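Local coordinates for SGNH hydrolase-type esterase domain-containing protein (Slackia heliotrinireducens DSM 20476, PDB 4S1P) that is of uncharacterised function but, as a putative SGNH-family hydrolase, probably cleaves ester bonds with a serine nucleophile, at residues L7-S12 / D65-Q70; D21-L26 / V179-M184; G38-E43 / Q70-G75; P101-T106 / A143-V148. All coordinates share one frame; numbering follows the deposited sequence.

The chain folds as an SGNH-type three-layer sandwich, a parallel sheet between helices. Interactions 1 and 4 lie in its buried core and share parallel strand pairing with apolar faces, interaction 1 adding a polar N11-Q70 pair at its end. They join directly, since strands 66-69 and 100-105 are neighbours. Interaction 2 covers the sheet on the side of V68 and A146 and relies on apolar side-chain contact. Interaction 3, across the chain's centre from interaction 2, is a mixed, partly exposed contact of two loops, with a carboxylate and waters beside the apolar L41 and M72. Q70 belongs to both interaction 1 and interaction 3, carrying the sheet into the putative active-site loops.

Interaction 1: L7-S12 / D65-Q70; sequences LMLGNS and DFVVMQ
Strands 7-10 and 66-69 run parallel, 4.6 Å apart at closest approach, with L7, M8 and L9 in register with V67, V68 and M69. Four main-chain hydrogen bonds alternate between them, from L7 N to F66 O through to Q70 N to L9 O. On one face the side chains of L9 and V67 cross obliquely, L9 CD1 lying 4.0 Å from V67 CG1. On the other, beta-branched V68 lies alongside M8, a flexible selenomethionine whose bend at chi3 (81°) brings CE to V68 CG1.

At the C-terminal end of the pair the contact turns polar. Q70 bends at chi2 (-113°), so that OE1 takes N11 N at 2.9 Å while NE2 gives a hydrogen to N11 OD1 at 2.8 Å, the latter donor standing well above the acceptor's amide plane. T14 also bonds to Q70 OE1. N11 is the N-cap of the helix starting at S12, the probable nucleophile, and its OD1 receives L13 N; Q70 thus steadies the cap beside that serine. G10 suits its place because a CB would collide with Q70 OE1. Helix 170-184 covers M8 and V68, helix 80-96 covers V67 and M69, and strand 29-35 flanks strand 7-10.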
loop_
_atom_site.group_PDB
_atom_site.type_symbol
_atom_site.label_atom_id
_atom_site.label_comp_id
_atom_site.label_asym_id
_atom_site.label_seq_id
_atom_site.Cartn_x
_atom_site.Cartn_y
_atom_site.Cartn_z
ATOM N N LEU A 7 5.373 9.782 4.065
ATOM C CA LEU A 7 4.813 10.009 2.726
ATOM C C LEU A 7 4.152 8.722 2.275
ATOM O O LEU A 7 4.789 7.678 2.300
ATOM C CB LEU A 7 5.927 10.368 1.758
ATOM C CG LEU A 7 5.523 10.590 0.310
ATOM C CD1 LEU A 7 4.502 11.703 0.149
ATOM C CD2 LEU A 7 6.791 10.849 -0.519
HETATM N N MSE A 8 2.883 8.797 1.901
HETATM C CA MSE A 8 2.141 7.625 1.462
HETATM C C MSE A 8 1.771 7.754 0.005
HETATM O O MSE A 8 1.283 8.802 -0.437
HETATM C CB MSE A 8 0.834 7.483 2.246
HETATM C CG MSE A 8 1.075 7.465 3.751
HETATM SE SE MSE A 8 -0.600 7.002 4.698
HETATM C CE MSE A 8 -0.525 5.073 4.479
ATOM N N LEU A 9 2.082 6.713 -0.754
ATOM C CA LEU A 9 1.772 6.652 -2.155
ATOM C C LEU A 9 0.740 5.547 -2.360
ATOM O O LEU A 9 0.971 4.398 -1.950
ATOM C CB LEU A 9 3.051 6.303 -2.948
ATOM C CG LEU A 9 4.344 7.025 -2.542
ATOM C CD1 LEU A 9 5.517 6.521 -3.405
ATOM C CD2 LEU A 9 4.169 8.532 -2.610
ATOM N N GLY A 10 -0.393 5.855 -2.977
ATOM C CA GLY A 10 -1.445 4.840 -3.109
ATOM C C GLY A 10 -2.685 5.300 -3.826
ATOM O O GLY A 10 -2.642 6.250 -4.622
ATOM N N ASN A 11 -3.782 4.626 -3.528
ATOM C CA ASN A 11 -5.066 4.948 -4.125
ATOM C C ASN A 11 -6.144 4.838 -3.066
ATOM O O ASN A 11 -5.856 5.113 -1.890
ATOM C CB ASN A 11 -5.270 4.164 -5.408
ATOM C CG ASN A 11 -5.411 2.686 -5.195
ATOM O OD1 ASN A 11 -5.721 2.185 -4.108
ATOM N ND2 ASN A 11 -5.208 1.957 -6.276
ATOM N N SER A 12 -7.402 4.543 -3.423
ATOM C CA SER A 12 -8.435 4.541 -2.393
ATOM C C SER A 12 -8.209 3.500 -1.289
ATOM O O SER A 12 -8.740 3.665 -0.193
ATOM C CB SER A 12 -9.838 4.411 -3.008
ATOM O OG SER A 12 -10.077 3.088 -3.342
ATOM N N ASP A 65 10.687 10.244 7.221
ATOM C CA ASP A 65 11.122 9.039 7.939
ATOM C C ASP A 65 10.785 7.760 7.209
ATOM O O ASP A 65 11.539 6.797 7.227
ATOM C CB ASP A 65 10.529 9.023 9.330
ATOM C CG ASP A 65 11.044 10.186 10.169
ATOM O OD1 ASP A 65 12.182 10.087 10.644
ATOM O OD2 ASP A 65 10.393 11.224 10.274
ATOM N N PHE A 66 9.608 7.744 6.593
ATOM C CA PHE A 66 9.108 6.584 5.899
ATOM C C PHE A 66 8.415 6.985 4.621
ATOM O O PHE A 66 7.807 8.042 4.558
ATOM C CB PHE A 66 8.080 5.845 6.771
ATOM C CG PHE A 66 8.638 5.290 8.058
ATOM C CD1 PHE A 66 9.363 4.115 8.058
ATOM C CD2 PHE A 66 8.452 5.949 9.245
ATOM C CE1 PHE A 66 9.891 3.585 9.228
ATOM C CE2 PHE A 66 8.948 5.423 10.413
ATOM C CZ PHE A 66 9.689 4.249 10.413
ATOM N N VAL A 67 8.492 6.103 3.628
ATOM C CA VAL A 67 7.713 6.219 2.404
ATOM C C VAL A 67 6.911 4.932 2.264
ATOM O O VAL A 67 7.489 3.847 2.170
ATOM C CB VAL A 67 8.563 6.432 1.159
ATOM C CG1 VAL A 67 7.686 6.493 -0.087
ATOM C CG2 VAL A 67 9.389 7.713 1.293
ATOM N N VAL A 68 5.575 5.058 2.337
ATOM C CA VAL A 68 4.681 3.879 2.280
ATOM C C VAL A 68 4.191 3.718 0.842
ATOM O O VAL A 68 3.740 4.685 0.233
ATOM C CB VAL A 68 3.485 4.045 3.212
ATOM C CG1 VAL A 68 2.556 2.848 3.148
ATOM C CG2 VAL A 68 3.962 4.269 4.632
HETATM N N MSE A 69 4.268 2.486 0.322
HETATM C CA MSE A 69 3.952 2.223 -1.050
HETATM C C MSE A 69 2.816 1.233 -1.152
HETATM O O MSE A 69 2.937 0.102 -0.659
HETATM C CB MSE A 69 5.165 1.634 -1.788
HETATM C CG MSE A 69 6.384 2.553 -1.697
HETATM SE SE MSE A 69 8.056 1.670 -2.193
HETATM C CE MSE A 69 8.039 0.376 -0.702
ATOM N N GLN A 70 1.707 1.647 -1.784
ATOM C CA GLN A 70 0.543 0.779 -1.974
ATOM C C GLN A 70 0.181 0.695 -3.452
ATOM O O GLN A 70 -0.120 1.703 -4.067
ATOM C CB GLN A 70 -0.655 1.328 -1.171
ATOM C CG GLN A 70 -1.938 0.510 -1.318
ATOM C CD GLN A 70 -3.025 1.253 -2.053
ATOM O OE1 GLN A 70 -3.370 2.383 -1.709
ATOM N NE2 GLN A 70 -3.575 0.627 -3.078
#

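Interaction 2: D21-L26 / V179-M184; sequences DMLAEL and VLAETM
Two helices on one side of the SGNH alpha/beta sandwich meet here: 19-27, the second helix after strand 4-10, and the C-terminal helix 170-184. Their segments cross at -39° with axes 9.7 Å apart, and the interface is apolar throughout. L23 carries most of it. Its CG stands anti to the backbone N (chi1 -180°), so the two methyls fork over the opposing helix. CD1 reaches the backbone beside A181, lying 3.6 Å from A181 N, and also touches L180 CB; CD2 goes the other way, toward the end of M184.

A181 suits the crossing because its single methyl lets L23 come down almost onto the backbone of the second helix. That methyl is also met by L26, one helical turn beyond L23, whose CD1 lies 4.1 Å from A181 CB. L26 is exposed, so it forms the outer margin, while L23, L180 and M184 are buried on the inner side. The inner residues have further partners in the core: L180 packs on V68 and A146 of the sheet, and M184 on F66 and V68. The helices are thereby joined to each other and to the strands beneath. M184, a selenomethionine, crosses L23 at about a right angle; its chain is extended through chi2 and then bends at chi3 (-84°), which places the terminal CE 3.9 Å from L23 CD2.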
loop_
_atom_site.group_PDB
_atom_site.type_symbol
_atom_site.label_atom_id
_atom_site.label_comp_id
_atom_site.label_asym_id
_atom_site.label_seq_id
_atom_site.Cartn_x
_atom_site.Cartn_y
_atom_site.Cartn_z
ATOM N N ASP A 21 -5.323 9.840 8.222
ATOM C CA ASP A 21 -5.553 10.623 9.445
ATOM C C ASP A 21 -5.445 9.718 10.695
ATOM O O ASP A 21 -4.888 10.110 11.722
ATOM C CB ASP A 21 -6.954 11.238 9.401
ATOM C CG ASP A 21 -7.071 12.465 8.512
ATOM O OD1 ASP A 21 -6.068 13.047 8.069
ATOM O OD2 ASP A 21 -8.231 12.902 8.308
HETATM N N MSE A 22 -5.980 8.508 10.601
HETATM C CA MSE A 22 -5.890 7.539 11.689
HETATM C C MSE A 22 -4.446 7.182 11.950
HETATM O O MSE A 22 -3.975 7.138 13.086
HETATM C CB MSE A 22 -6.701 6.259 11.454
HETATM C CG MSE A 22 -8.187 6.515 11.418
HETATM SE SE MSE A 22 -9.289 4.880 11.554
HETATM C CE MSE A 22 -8.995 4.288 9.775
ATOM N N LEU A 23 -3.689 6.915 10.882
ATOM C CA LEU A 23 -2.298 6.575 11.061
ATOM C C LEU A 23 -1.509 7.747 11.684
ATOM O O LEU A 23 -0.664 7.531 12.569
ATOM C CB LEU A 23 -1.733 6.200 9.717
ATOM C CG LEU A 23 -0.265 5.789 9.656
ATOM C CD1 LEU A 23 -0.032 4.590 10.557
ATOM C CD2 LEU A 23 0.130 5.475 8.226
ATOM N N ALA A 24 -1.790 8.959 11.230
ATOM C CA ALA A 24 -1.147 10.149 11.742
ATOM C C ALA A 24 -1.384 10.292 13.251
ATOM O O ALA A 24 -0.478 10.635 14.021
ATOM C CB ALA A 24 -1.655 11.374 11.049
ATOM N N GLU A 25 -2.626 10.046 13.670
ATOM C CA GLU A 25 -2.929 10.214 15.095
ATOM C C GLU A 25 -2.330 9.074 15.920
ATOM O O GLU A 25 -1.854 9.299 17.041
ATOM C CB GLU A 25 -4.451 10.336 15.270
ATOM C CG GLU A 25 -4.851 11.090 16.503
ATOM C CD GLU A 25 -6.327 11.511 16.490
ATOM O OE1 GLU A 25 -6.629 12.653 16.008
ATOM O OE2 GLU A 25 -7.145 10.689 16.957
ATOM N N LEU A 26 -2.309 7.848 15.384
ATOM C CA LEU A 26 -1.678 6.718 16.054
ATOM C C LEU A 26 -0.185 6.930 16.316
ATOM O O LEU A 26 0.328 6.527 17.357
ATOM C CB LEU A 26 -1.853 5.422 15.272
ATOM C CG LEU A 26 -3.244 4.806 15.277
ATOM C CD1 LEU A 26 -3.355 3.714 14.230
ATOM C CD2 LEU A 26 -3.577 4.201 16.635
ATOM N N VAL A 179 -1.819 -1.942 11.612
ATOM C CA VAL A 179 -0.704 -2.714 11.105
ATOM C C VAL A 179 0.458 -1.803 10.643
ATOM O O VAL A 179 1.627 -2.038 10.917
ATOM C CB VAL A 179 -1.183 -3.641 9.956
ATOM C CG1 VAL A 179 -0.017 -4.352 9.309
ATOM C CG2 VAL A 179 -2.187 -4.691 10.465
ATOM N N LEU A 180 0.111 -0.765 9.898
ATOM C CA LEU A 180 1.104 0.194 9.443
ATOM C C LEU A 180 1.785 0.876 10.635
ATOM O O LEU A 180 3.001 1.031 10.640
ATOM C CB LEU A 180 0.494 1.233 8.489
ATOM C CG LEU A 180 0.195 0.722 7.089
ATOM C CD1 LEU A 180 -0.906 1.548 6.427
ATOM C CD2 LEU A 180 1.451 0.697 6.241
ATOM N N ALA A 181 1.005 1.263 11.641
ATOM C CA ALA A 181 1.565 1.898 12.831
ATOM C C ALA A 181 2.538 0.961 13.565
ATOM O O ALA A 181 3.584 1.383 14.039
ATOM C CB ALA A 181 0.441 2.346 13.751
ATOM N N GLU A 182 2.187 -0.315 13.664
ATOM C CA GLU A 182 3.065 -1.302 14.284
ATOM C C GLU A 182 4.373 -1.443 13.524
ATOM O O GLU A 182 5.470 -1.513 14.118
ATOM C CB GLU A 182 2.385 -2.677 14.435
ATOM C CG GLU A 182 3.306 -3.719 15.051
ATOM C CD GLU A 182 2.581 -4.708 15.938
ATOM O OE1 GLU A 182 3.196 -5.174 16.923
ATOM O OE2 GLU A 182 1.401 -5.012 15.666
ATOM N N THR A 183 4.253 -1.445 12.206
ATOM C CA THR A 183 5.411 -1.577 11.342
ATOM C C THR A 183 6.395 -0.384 11.499
ATOM O O THR A 183 7.630 -0.575 11.544
ATOM C CB THR A 183 4.941 -1.752 9.871
ATOM O OG1 THR A 183 4.090 -2.898 9.757
ATOM C CG2 THR A 183 6.101 -1.935 8.930
HETATM N N MSE A 184 5.861 0.820 11.619
HETATM C CA MSE A 184 6.674 2.041 11.720
HETATM C C MSE A 184 6.960 2.521 13.143
HETATM O O MSE A 184 7.679 3.506 13.343
HETATM C CB MSE A 184 5.988 3.145 10.929
HETATM C CG MSE A 184 6.159 2.869 9.433
HETATM SE SE MSE A 184 5.315 4.248 8.354
HETATM C CE MSE A 184 3.529 3.519 8.396
#

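Interaction 3: G38-E43 / Q70-G75; sequences GARLAE and QEMSHG
The close-fitting part of this meeting between two loops centres on the buried carboxylate of E71. With CG anti to the backbone N (chi1 -179°) and the chain bent at chi2 (61°), E71 turns back on its own backbone, and OE1 accepts two N-H groups. L41 N comes from above the carboxylate plane at 2.8 Å in a nearly straight bond (169°), and M72 N meets the anti lone pair at 2.9 Å. This double grip fixes the carboxylate's rotation and, with a water donating to OE2, would favour the charged form. A glutamate suits the place, being long enough to reach L41 N of the other loop while folding back to M72 N. Beside it L41 lays CD2 against Q70 O at 3.6 Å; helix 80-96 covers its side chain. A water within the contact donates to Q70 O and weakly to A39 O. M72, a flexible selenomethionine, runs alongside R40 and puts CE over one face of the guanidinium, 3.5 Å from R40 CZ, while its SE sits over the centre of the H74 ring.

The solvent side is looser: R40 is exposed and extended, and by exposed A42 a water accepts from A42 N and donates to E71 OE2 at 2.6 Å.

A ligand of unknown identity is hydrogen-bonded to S73 OG, and one of its oxygens meets both G38 N and S12 N, resembling an oxyanion hole. Loops after the C-terminal ends of parallel strands typically form the active-site rim in SGNH hydrolases, consistent with this arrangement.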
loop_
_atom_site.group_PDB
_atom_site.type_symbol
_atom_site.label_atom_id
_atom_site.label_comp_id
_atom_site.label_asym_id
_atom_site.label_seq_id
_atom_site.Cartn_x
_atom_site.Cartn_y
_atom_site.Cartn_z
ATOM N N GLY A 38 -7.705 4.752 -8.602
ATOM C CA GLY A 38 -7.233 3.959 -9.734
ATOM C C GLY A 38 -5.744 4.035 -9.977
ATOM O O GLY A 38 -5.246 3.378 -10.879
ATOM N N ALA A 39 -5.013 4.783 -9.161
ATOM C CA ALA A 39 -3.577 4.942 -9.407
ATOM C C ALA A 39 -2.778 3.660 -9.211
ATOM O O ALA A 39 -3.083 2.839 -8.343
ATOM C CB ALA A 39 -3.002 6.030 -8.514
ATOM N N ARG A 40 -1.740 3.523 -10.023
ATOM C CA ARG A 40 -0.742 2.455 -9.912
ATOM C C ARG A 40 0.580 3.061 -9.450
ATOM O O ARG A 40 0.872 4.246 -9.720
ATOM C CB ARG A 40 -0.496 1.757 -11.262
ATOM C CG ARG A 40 -1.705 0.984 -11.801
ATOM C CD ARG A 40 -1.534 0.490 -13.215
ATOM N NE ARG A 40 -2.816 -0.008 -13.719
ATOM C CZ ARG A 40 -3.065 -1.254 -14.123
ATOM N NH1 ARG A 40 -2.130 -2.206 -14.076
ATOM N NH2 ARG A 40 -4.281 -1.563 -14.568
ATOM N N LEU A 41 1.381 2.258 -8.758
ATOM C CA LEU A 41 2.643 2.774 -8.187
ATOM C C LEU A 41 3.579 3.337 -9.242
ATOM O O LEU A 41 4.305 4.288 -8.951
ATOM C CB LEU A 41 3.415 1.708 -7.405
ATOM C CG LEU A 41 3.019 1.512 -5.982
ATOM C CD1 LEU A 41 3.877 0.354 -5.453
ATOM C CD2 LEU A 41 3.132 2.737 -5.104
ATOM N N ALA A 42 3.560 2.760 -10.460
ATOM C CA ALA A 42 4.475 3.195 -11.504
ATOM C C ALA A 42 4.323 4.699 -11.815
ATOM O O ALA A 42 5.242 5.326 -12.310
ATOM C CB ALA A 42 4.260 2.389 -12.758
ATOM N N GLU A 43 3.134 5.277 -11.565
ATOM C CA GLU A 43 2.942 6.710 -11.830
ATOM C C GLU A 43 3.961 7.546 -11.083
ATOM O O GLU A 43 4.419 8.576 -11.555
ATOM C CB GLU A 43 1.552 7.180 -11.374
ATOM C CG GLU A 43 0.446 6.564 -12.146
ATOM C CD GLU A 43 -0.902 7.037 -11.653
ATOM O OE1 GLU A 43 -1.001 8.141 -11.015
ATOM O OE2 GLU A 43 -1.833 6.241 -11.904
ATOM N N GLN A 70 1.707 1.647 -1.784
ATOM C CA GLN A 70 0.543 0.779 -1.974
ATOM C C GLN A 70 0.181 0.695 -3.452
ATOM O O GLN A 70 -0.120 1.703 -4.067
ATOM C CB GLN A 70 -0.655 1.328 -1.171
ATOM C CG GLN A 70 -1.938 0.510 -1.318
ATOM C CD GLN A 70 -3.025 1.253 -2.053
ATOM O OE1 GLN A 70 -3.370 2.383 -1.709
ATOM N NE2 GLN A 70 -3.575 0.627 -3.078
ATOM N N GLU A 71 0.195 -0.537 -3.981
ATOM C CA GLU A 71 -0.112 -0.785 -5.364
ATOM C C GLU A 71 -1.612 -0.980 -5.576
ATOM O O GLU A 71 -2.347 -1.390 -4.678
ATOM C CB GLU A 71 0.617 -2.052 -5.825
ATOM C CG GLU A 71 0.433 -2.476 -7.294
ATOM C CD GLU A 71 0.946 -1.424 -8.276
ATOM O OE1 GLU A 71 0.330 -0.330 -8.380
ATOM O OE2 GLU A 71 1.981 -1.686 -8.950
HETATM N N MSE A 72 -2.043 -0.677 -6.796
HETATM C CA MSE A 72 -3.386 -1.022 -7.272
HETATM C C MSE A 72 -3.693 -2.434 -6.805
HETATM O O MSE A 72 -2.861 -3.324 -6.894
HETATM C CB MSE A 72 -3.410 -0.826 -8.794
HETATM C CG MSE A 72 -4.826 -0.841 -9.378
HETATM SE SE MSE A 72 -5.326 -2.693 -9.812
HETATM C CE MSE A 72 -4.003 -3.061 -11.222
ATOM N N SER A 73 -4.924 -2.631 -6.349
ATOM C CA SER A 73 -5.277 -3.747 -5.478
ATOM C C SER A 73 -5.083 -5.149 -6.024
ATOM O O SER A 73 -4.919 -6.066 -5.235
ATOM C CB SER A 73 -6.730 -3.606 -4.976
ATOM O OG SER A 73 -7.620 -3.616 -6.052
ATOM N N HIS A 74 -5.087 -5.332 -7.351
ATOM C CA HIS A 74 -4.741 -6.647 -7.906
ATOM C C HIS A 74 -3.410 -6.671 -8.633
ATOM O O HIS A 74 -2.968 -7.741 -9.116
ATOM C CB HIS A 74 -5.853 -7.245 -8.781
ATOM C CG HIS A 74 -6.202 -6.449 -9.992
ATOM N ND1 HIS A 74 -5.431 -6.471 -11.127
ATOM C CD2 HIS A 74 -7.303 -5.720 -10.296
ATOM C CE1 HIS A 74 -6.020 -5.754 -12.070
ATOM N NE2 HIS A 74 -7.164 -5.287 -11.591
ATOM N N GLY A 75 -2.780 -5.499 -8.723
ATOM C CA GLY A 75 -1.516 -5.402 -9.467
ATOM C C GLY A 75 -0.436 -6.391 -9.125
ATOM O O GLY A 75 0.192 -6.970 -10.015
HETATM O O HOH W 1 -0.965 3.091 -6.333
HETATM O O HOH W 2 3.011 -0.097 -10.754
#

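Interaction 4: P101-T106 / A143-V148; sequences PVIYGT and ALLADV
Strands 100-105 and 144-147 form one edge of the parallel sheet in the SGNH three-layer sandwich, 144-147 being outermost; the chain between them passes through helices 114-119 and 123-141, a beta-alpha-beta connection. The strand axes approach to 4.6 Å, and five main-chain hydrogen bonds join the segments. The inner ones are direct: I103 N meets L144 O at 2.7 Å nearly along the C=O axis, and A146 N meets I103 O in the same manner. At the far end V148 N reaches G105 O at 3.1 Å from above the carbonyl plane, where the strand turns through D147, the centre of an inverse gamma turn. D147 then caps A150 N at the start of the next helix.

On the face shared by I103 and L145, beta-branched I103 spreads two arms: CG1 lies 3.9 Å from A143 CB, while CG2 receives the L145 CD1 methyl. G105 suits this face, since a CB would crowd both A146 O and L145 CD1. On the other face, V102 CG1 approaches A146 CB, and A146 packs against L180 and T183 of helix 170-184. Y104, its CG anti to the backbone N (chi1 173°), slants across V148, and its CE1 is 3.8 Å from V148 CG2. Its hydroxyl is satisfied by L13 O, near the putative nucleophile. Tightest of the carbon contacts is I103 CG2 against L145 CD1, at 3.5 Å.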
loop_
_atom_site.group_PDB
_atom_site.type_symbol
_atom_site.label_atom_id
_atom_site.label_comp_id
_atom_site.label_asym_id
_atom_site.label_seq_id
_atom_site.Cartn_x
_atom_site.Cartn_y
_atom_site.Cartn_z
ATOM N N PRO A 101 11.668 2.722 3.219
ATOM C CA PRO A 101 10.487 2.303 2.462
ATOM C C PRO A 101 9.676 1.257 3.223
ATOM O O PRO A 101 10.224 0.416 3.937
ATOM C CB PRO A 101 11.068 1.750 1.163
ATOM C CG PRO A 101 12.486 1.413 1.464
ATOM C CD PRO A 101 12.934 2.324 2.573
ATOM N N VAL A 102 8.355 1.337 3.043
ATOM C CA VAL A 102 7.396 0.448 3.696
ATOM C C VAL A 102 6.403 -0.024 2.647
ATOM O O VAL A 102 5.828 0.807 1.952
ATOM C CB VAL A 102 6.640 1.177 4.838
ATOM C CG1 VAL A 102 5.575 0.304 5.464
ATOM C CG2 VAL A 102 7.622 1.656 5.903
ATOM N N ILE A 103 6.200 -1.335 2.547
ATOM C CA ILE A 103 5.189 -1.860 1.674
ATOM C C ILE A 103 3.874 -1.957 2.455
ATOM O O ILE A 103 3.819 -2.613 3.499
ATOM C CB ILE A 103 5.574 -3.250 1.138
ATOM C CG1 ILE A 103 6.768 -3.129 0.181
ATOM C CG2 ILE A 103 4.381 -3.948 0.487
ATOM C CD1 ILE A 103 7.478 -4.438 -0.020
ATOM N N TYR A 104 2.818 -1.327 1.940
ATOM C CA TYR A 104 1.459 -1.502 2.482
ATOM C C TYR A 104 0.949 -2.762 1.762
ATOM O O TYR A 104 0.486 -2.704 0.611
ATOM C CB TYR A 104 0.652 -0.252 2.215
ATOM C CG TYR A 104 -0.850 -0.275 2.545
ATOM C CD1 TYR A 104 -1.503 -1.374 3.113
ATOM C CD2 TYR A 104 -1.601 0.838 2.278
ATOM C CE1 TYR A 104 -2.894 -1.356 3.326
ATOM C CE2 TYR A 104 -2.962 0.874 2.477
ATOM C CZ TYR A 104 -3.613 -0.215 3.018
ATOM O OH TYR A 104 -4.975 -0.194 3.189
ATOM N N GLY A 105 1.120 -3.913 2.414
ATOM C CA GLY A 105 0.694 -5.176 1.820
ATOM C C GLY A 105 -0.824 -5.236 1.955
ATOM O O GLY A 105 -1.364 -5.129 3.045
ATOM N N THR A 106 -1.518 -5.388 0.862
ATOM C CA THR A 106 -2.959 -5.496 0.877
ATOM C C THR A 106 -3.397 -6.974 0.710
ATOM O O THR A 106 -2.606 -7.914 0.734
ATOM C CB THR A 106 -3.575 -4.580 -0.200
ATOM O OG1 THR A 106 -3.218 -5.048 -1.519
ATOM C CG2 THR A 106 -3.122 -3.108 -0.041
ATOM N N ALA A 143 12.502 -3.155 2.037
ATOM C CA ALA A 143 11.365 -2.421 2.599
ATOM C C ALA A 143 10.744 -3.207 3.740
ATOM O O ALA A 143 10.718 -4.444 3.717
ATOM C CB ALA A 143 10.341 -2.153 1.505
ATOM N N LEU A 144 10.223 -2.492 4.731
ATOM C CA LEU A 144 9.481 -3.125 5.769
ATOM C C LEU A 144 8.110 -3.515 5.206
ATOM O O LEU A 144 7.531 -2.784 4.450
ATOM C CB LEU A 144 9.253 -2.149 6.920
ATOM C CG LEU A 144 10.495 -1.559 7.544
ATOM C CD1 LEU A 144 10.082 -0.593 8.650
ATOM C CD2 LEU A 144 11.369 -2.706 8.063
ATOM N N LEU A 145 7.598 -4.666 5.574
ATOM C CA LEU A 145 6.288 -5.115 5.101
ATOM C C LEU A 145 5.253 -4.930 6.182
ATOM O O LEU A 145 5.359 -5.543 7.251
ATOM C CB LEU A 145 6.309 -6.582 4.676
ATOM C CG LEU A 145 4.964 -7.127 4.204
ATOM C CD1 LEU A 145 4.415 -6.385 2.996
ATOM C CD2 LEU A 145 5.073 -8.609 3.874
ATOM N N ALA A 146 4.244 -4.119 5.880
ATOM C CA ALA A 146 3.035 -4.045 6.702
ATOM C C ALA A 146 2.039 -5.030 6.090
ATOM O O ALA A 146 1.428 -4.711 5.069
ATOM C CB ALA A 146 2.514 -2.621 6.707
ATOM N N ASP A 147 1.958 -6.240 6.667
ATOM C CA ASP A 147 1.207 -7.333 6.089
ATOM C C ASP A 147 -0.220 -7.246 6.568
ATOM O O ASP A 147 -0.574 -7.823 7.582
ATOM C CB ASP A 147 1.874 -8.645 6.476
ATOM C CG ASP A 147 1.236 -9.877 5.852
ATOM O OD1 ASP A 147 0.152 -9.751 5.252
ATOM O OD2 ASP A 147 1.807 -10.987 5.971
ATOM N N VAL A 148 -1.060 -6.539 5.821
ATOM C CA VAL A 148 -2.447 -6.408 6.231
ATOM C C VAL A 148 -3.256 -7.653 5.833
ATOM O O VAL A 148 -4.294 -7.948 6.426
ATOM C CB VAL A 148 -3.063 -5.080 5.736
ATOM C CG1 VAL A 148 -4.465 -4.890 6.316
ATOM C CG2 VAL A 148 -2.171 -3.890 6.119
#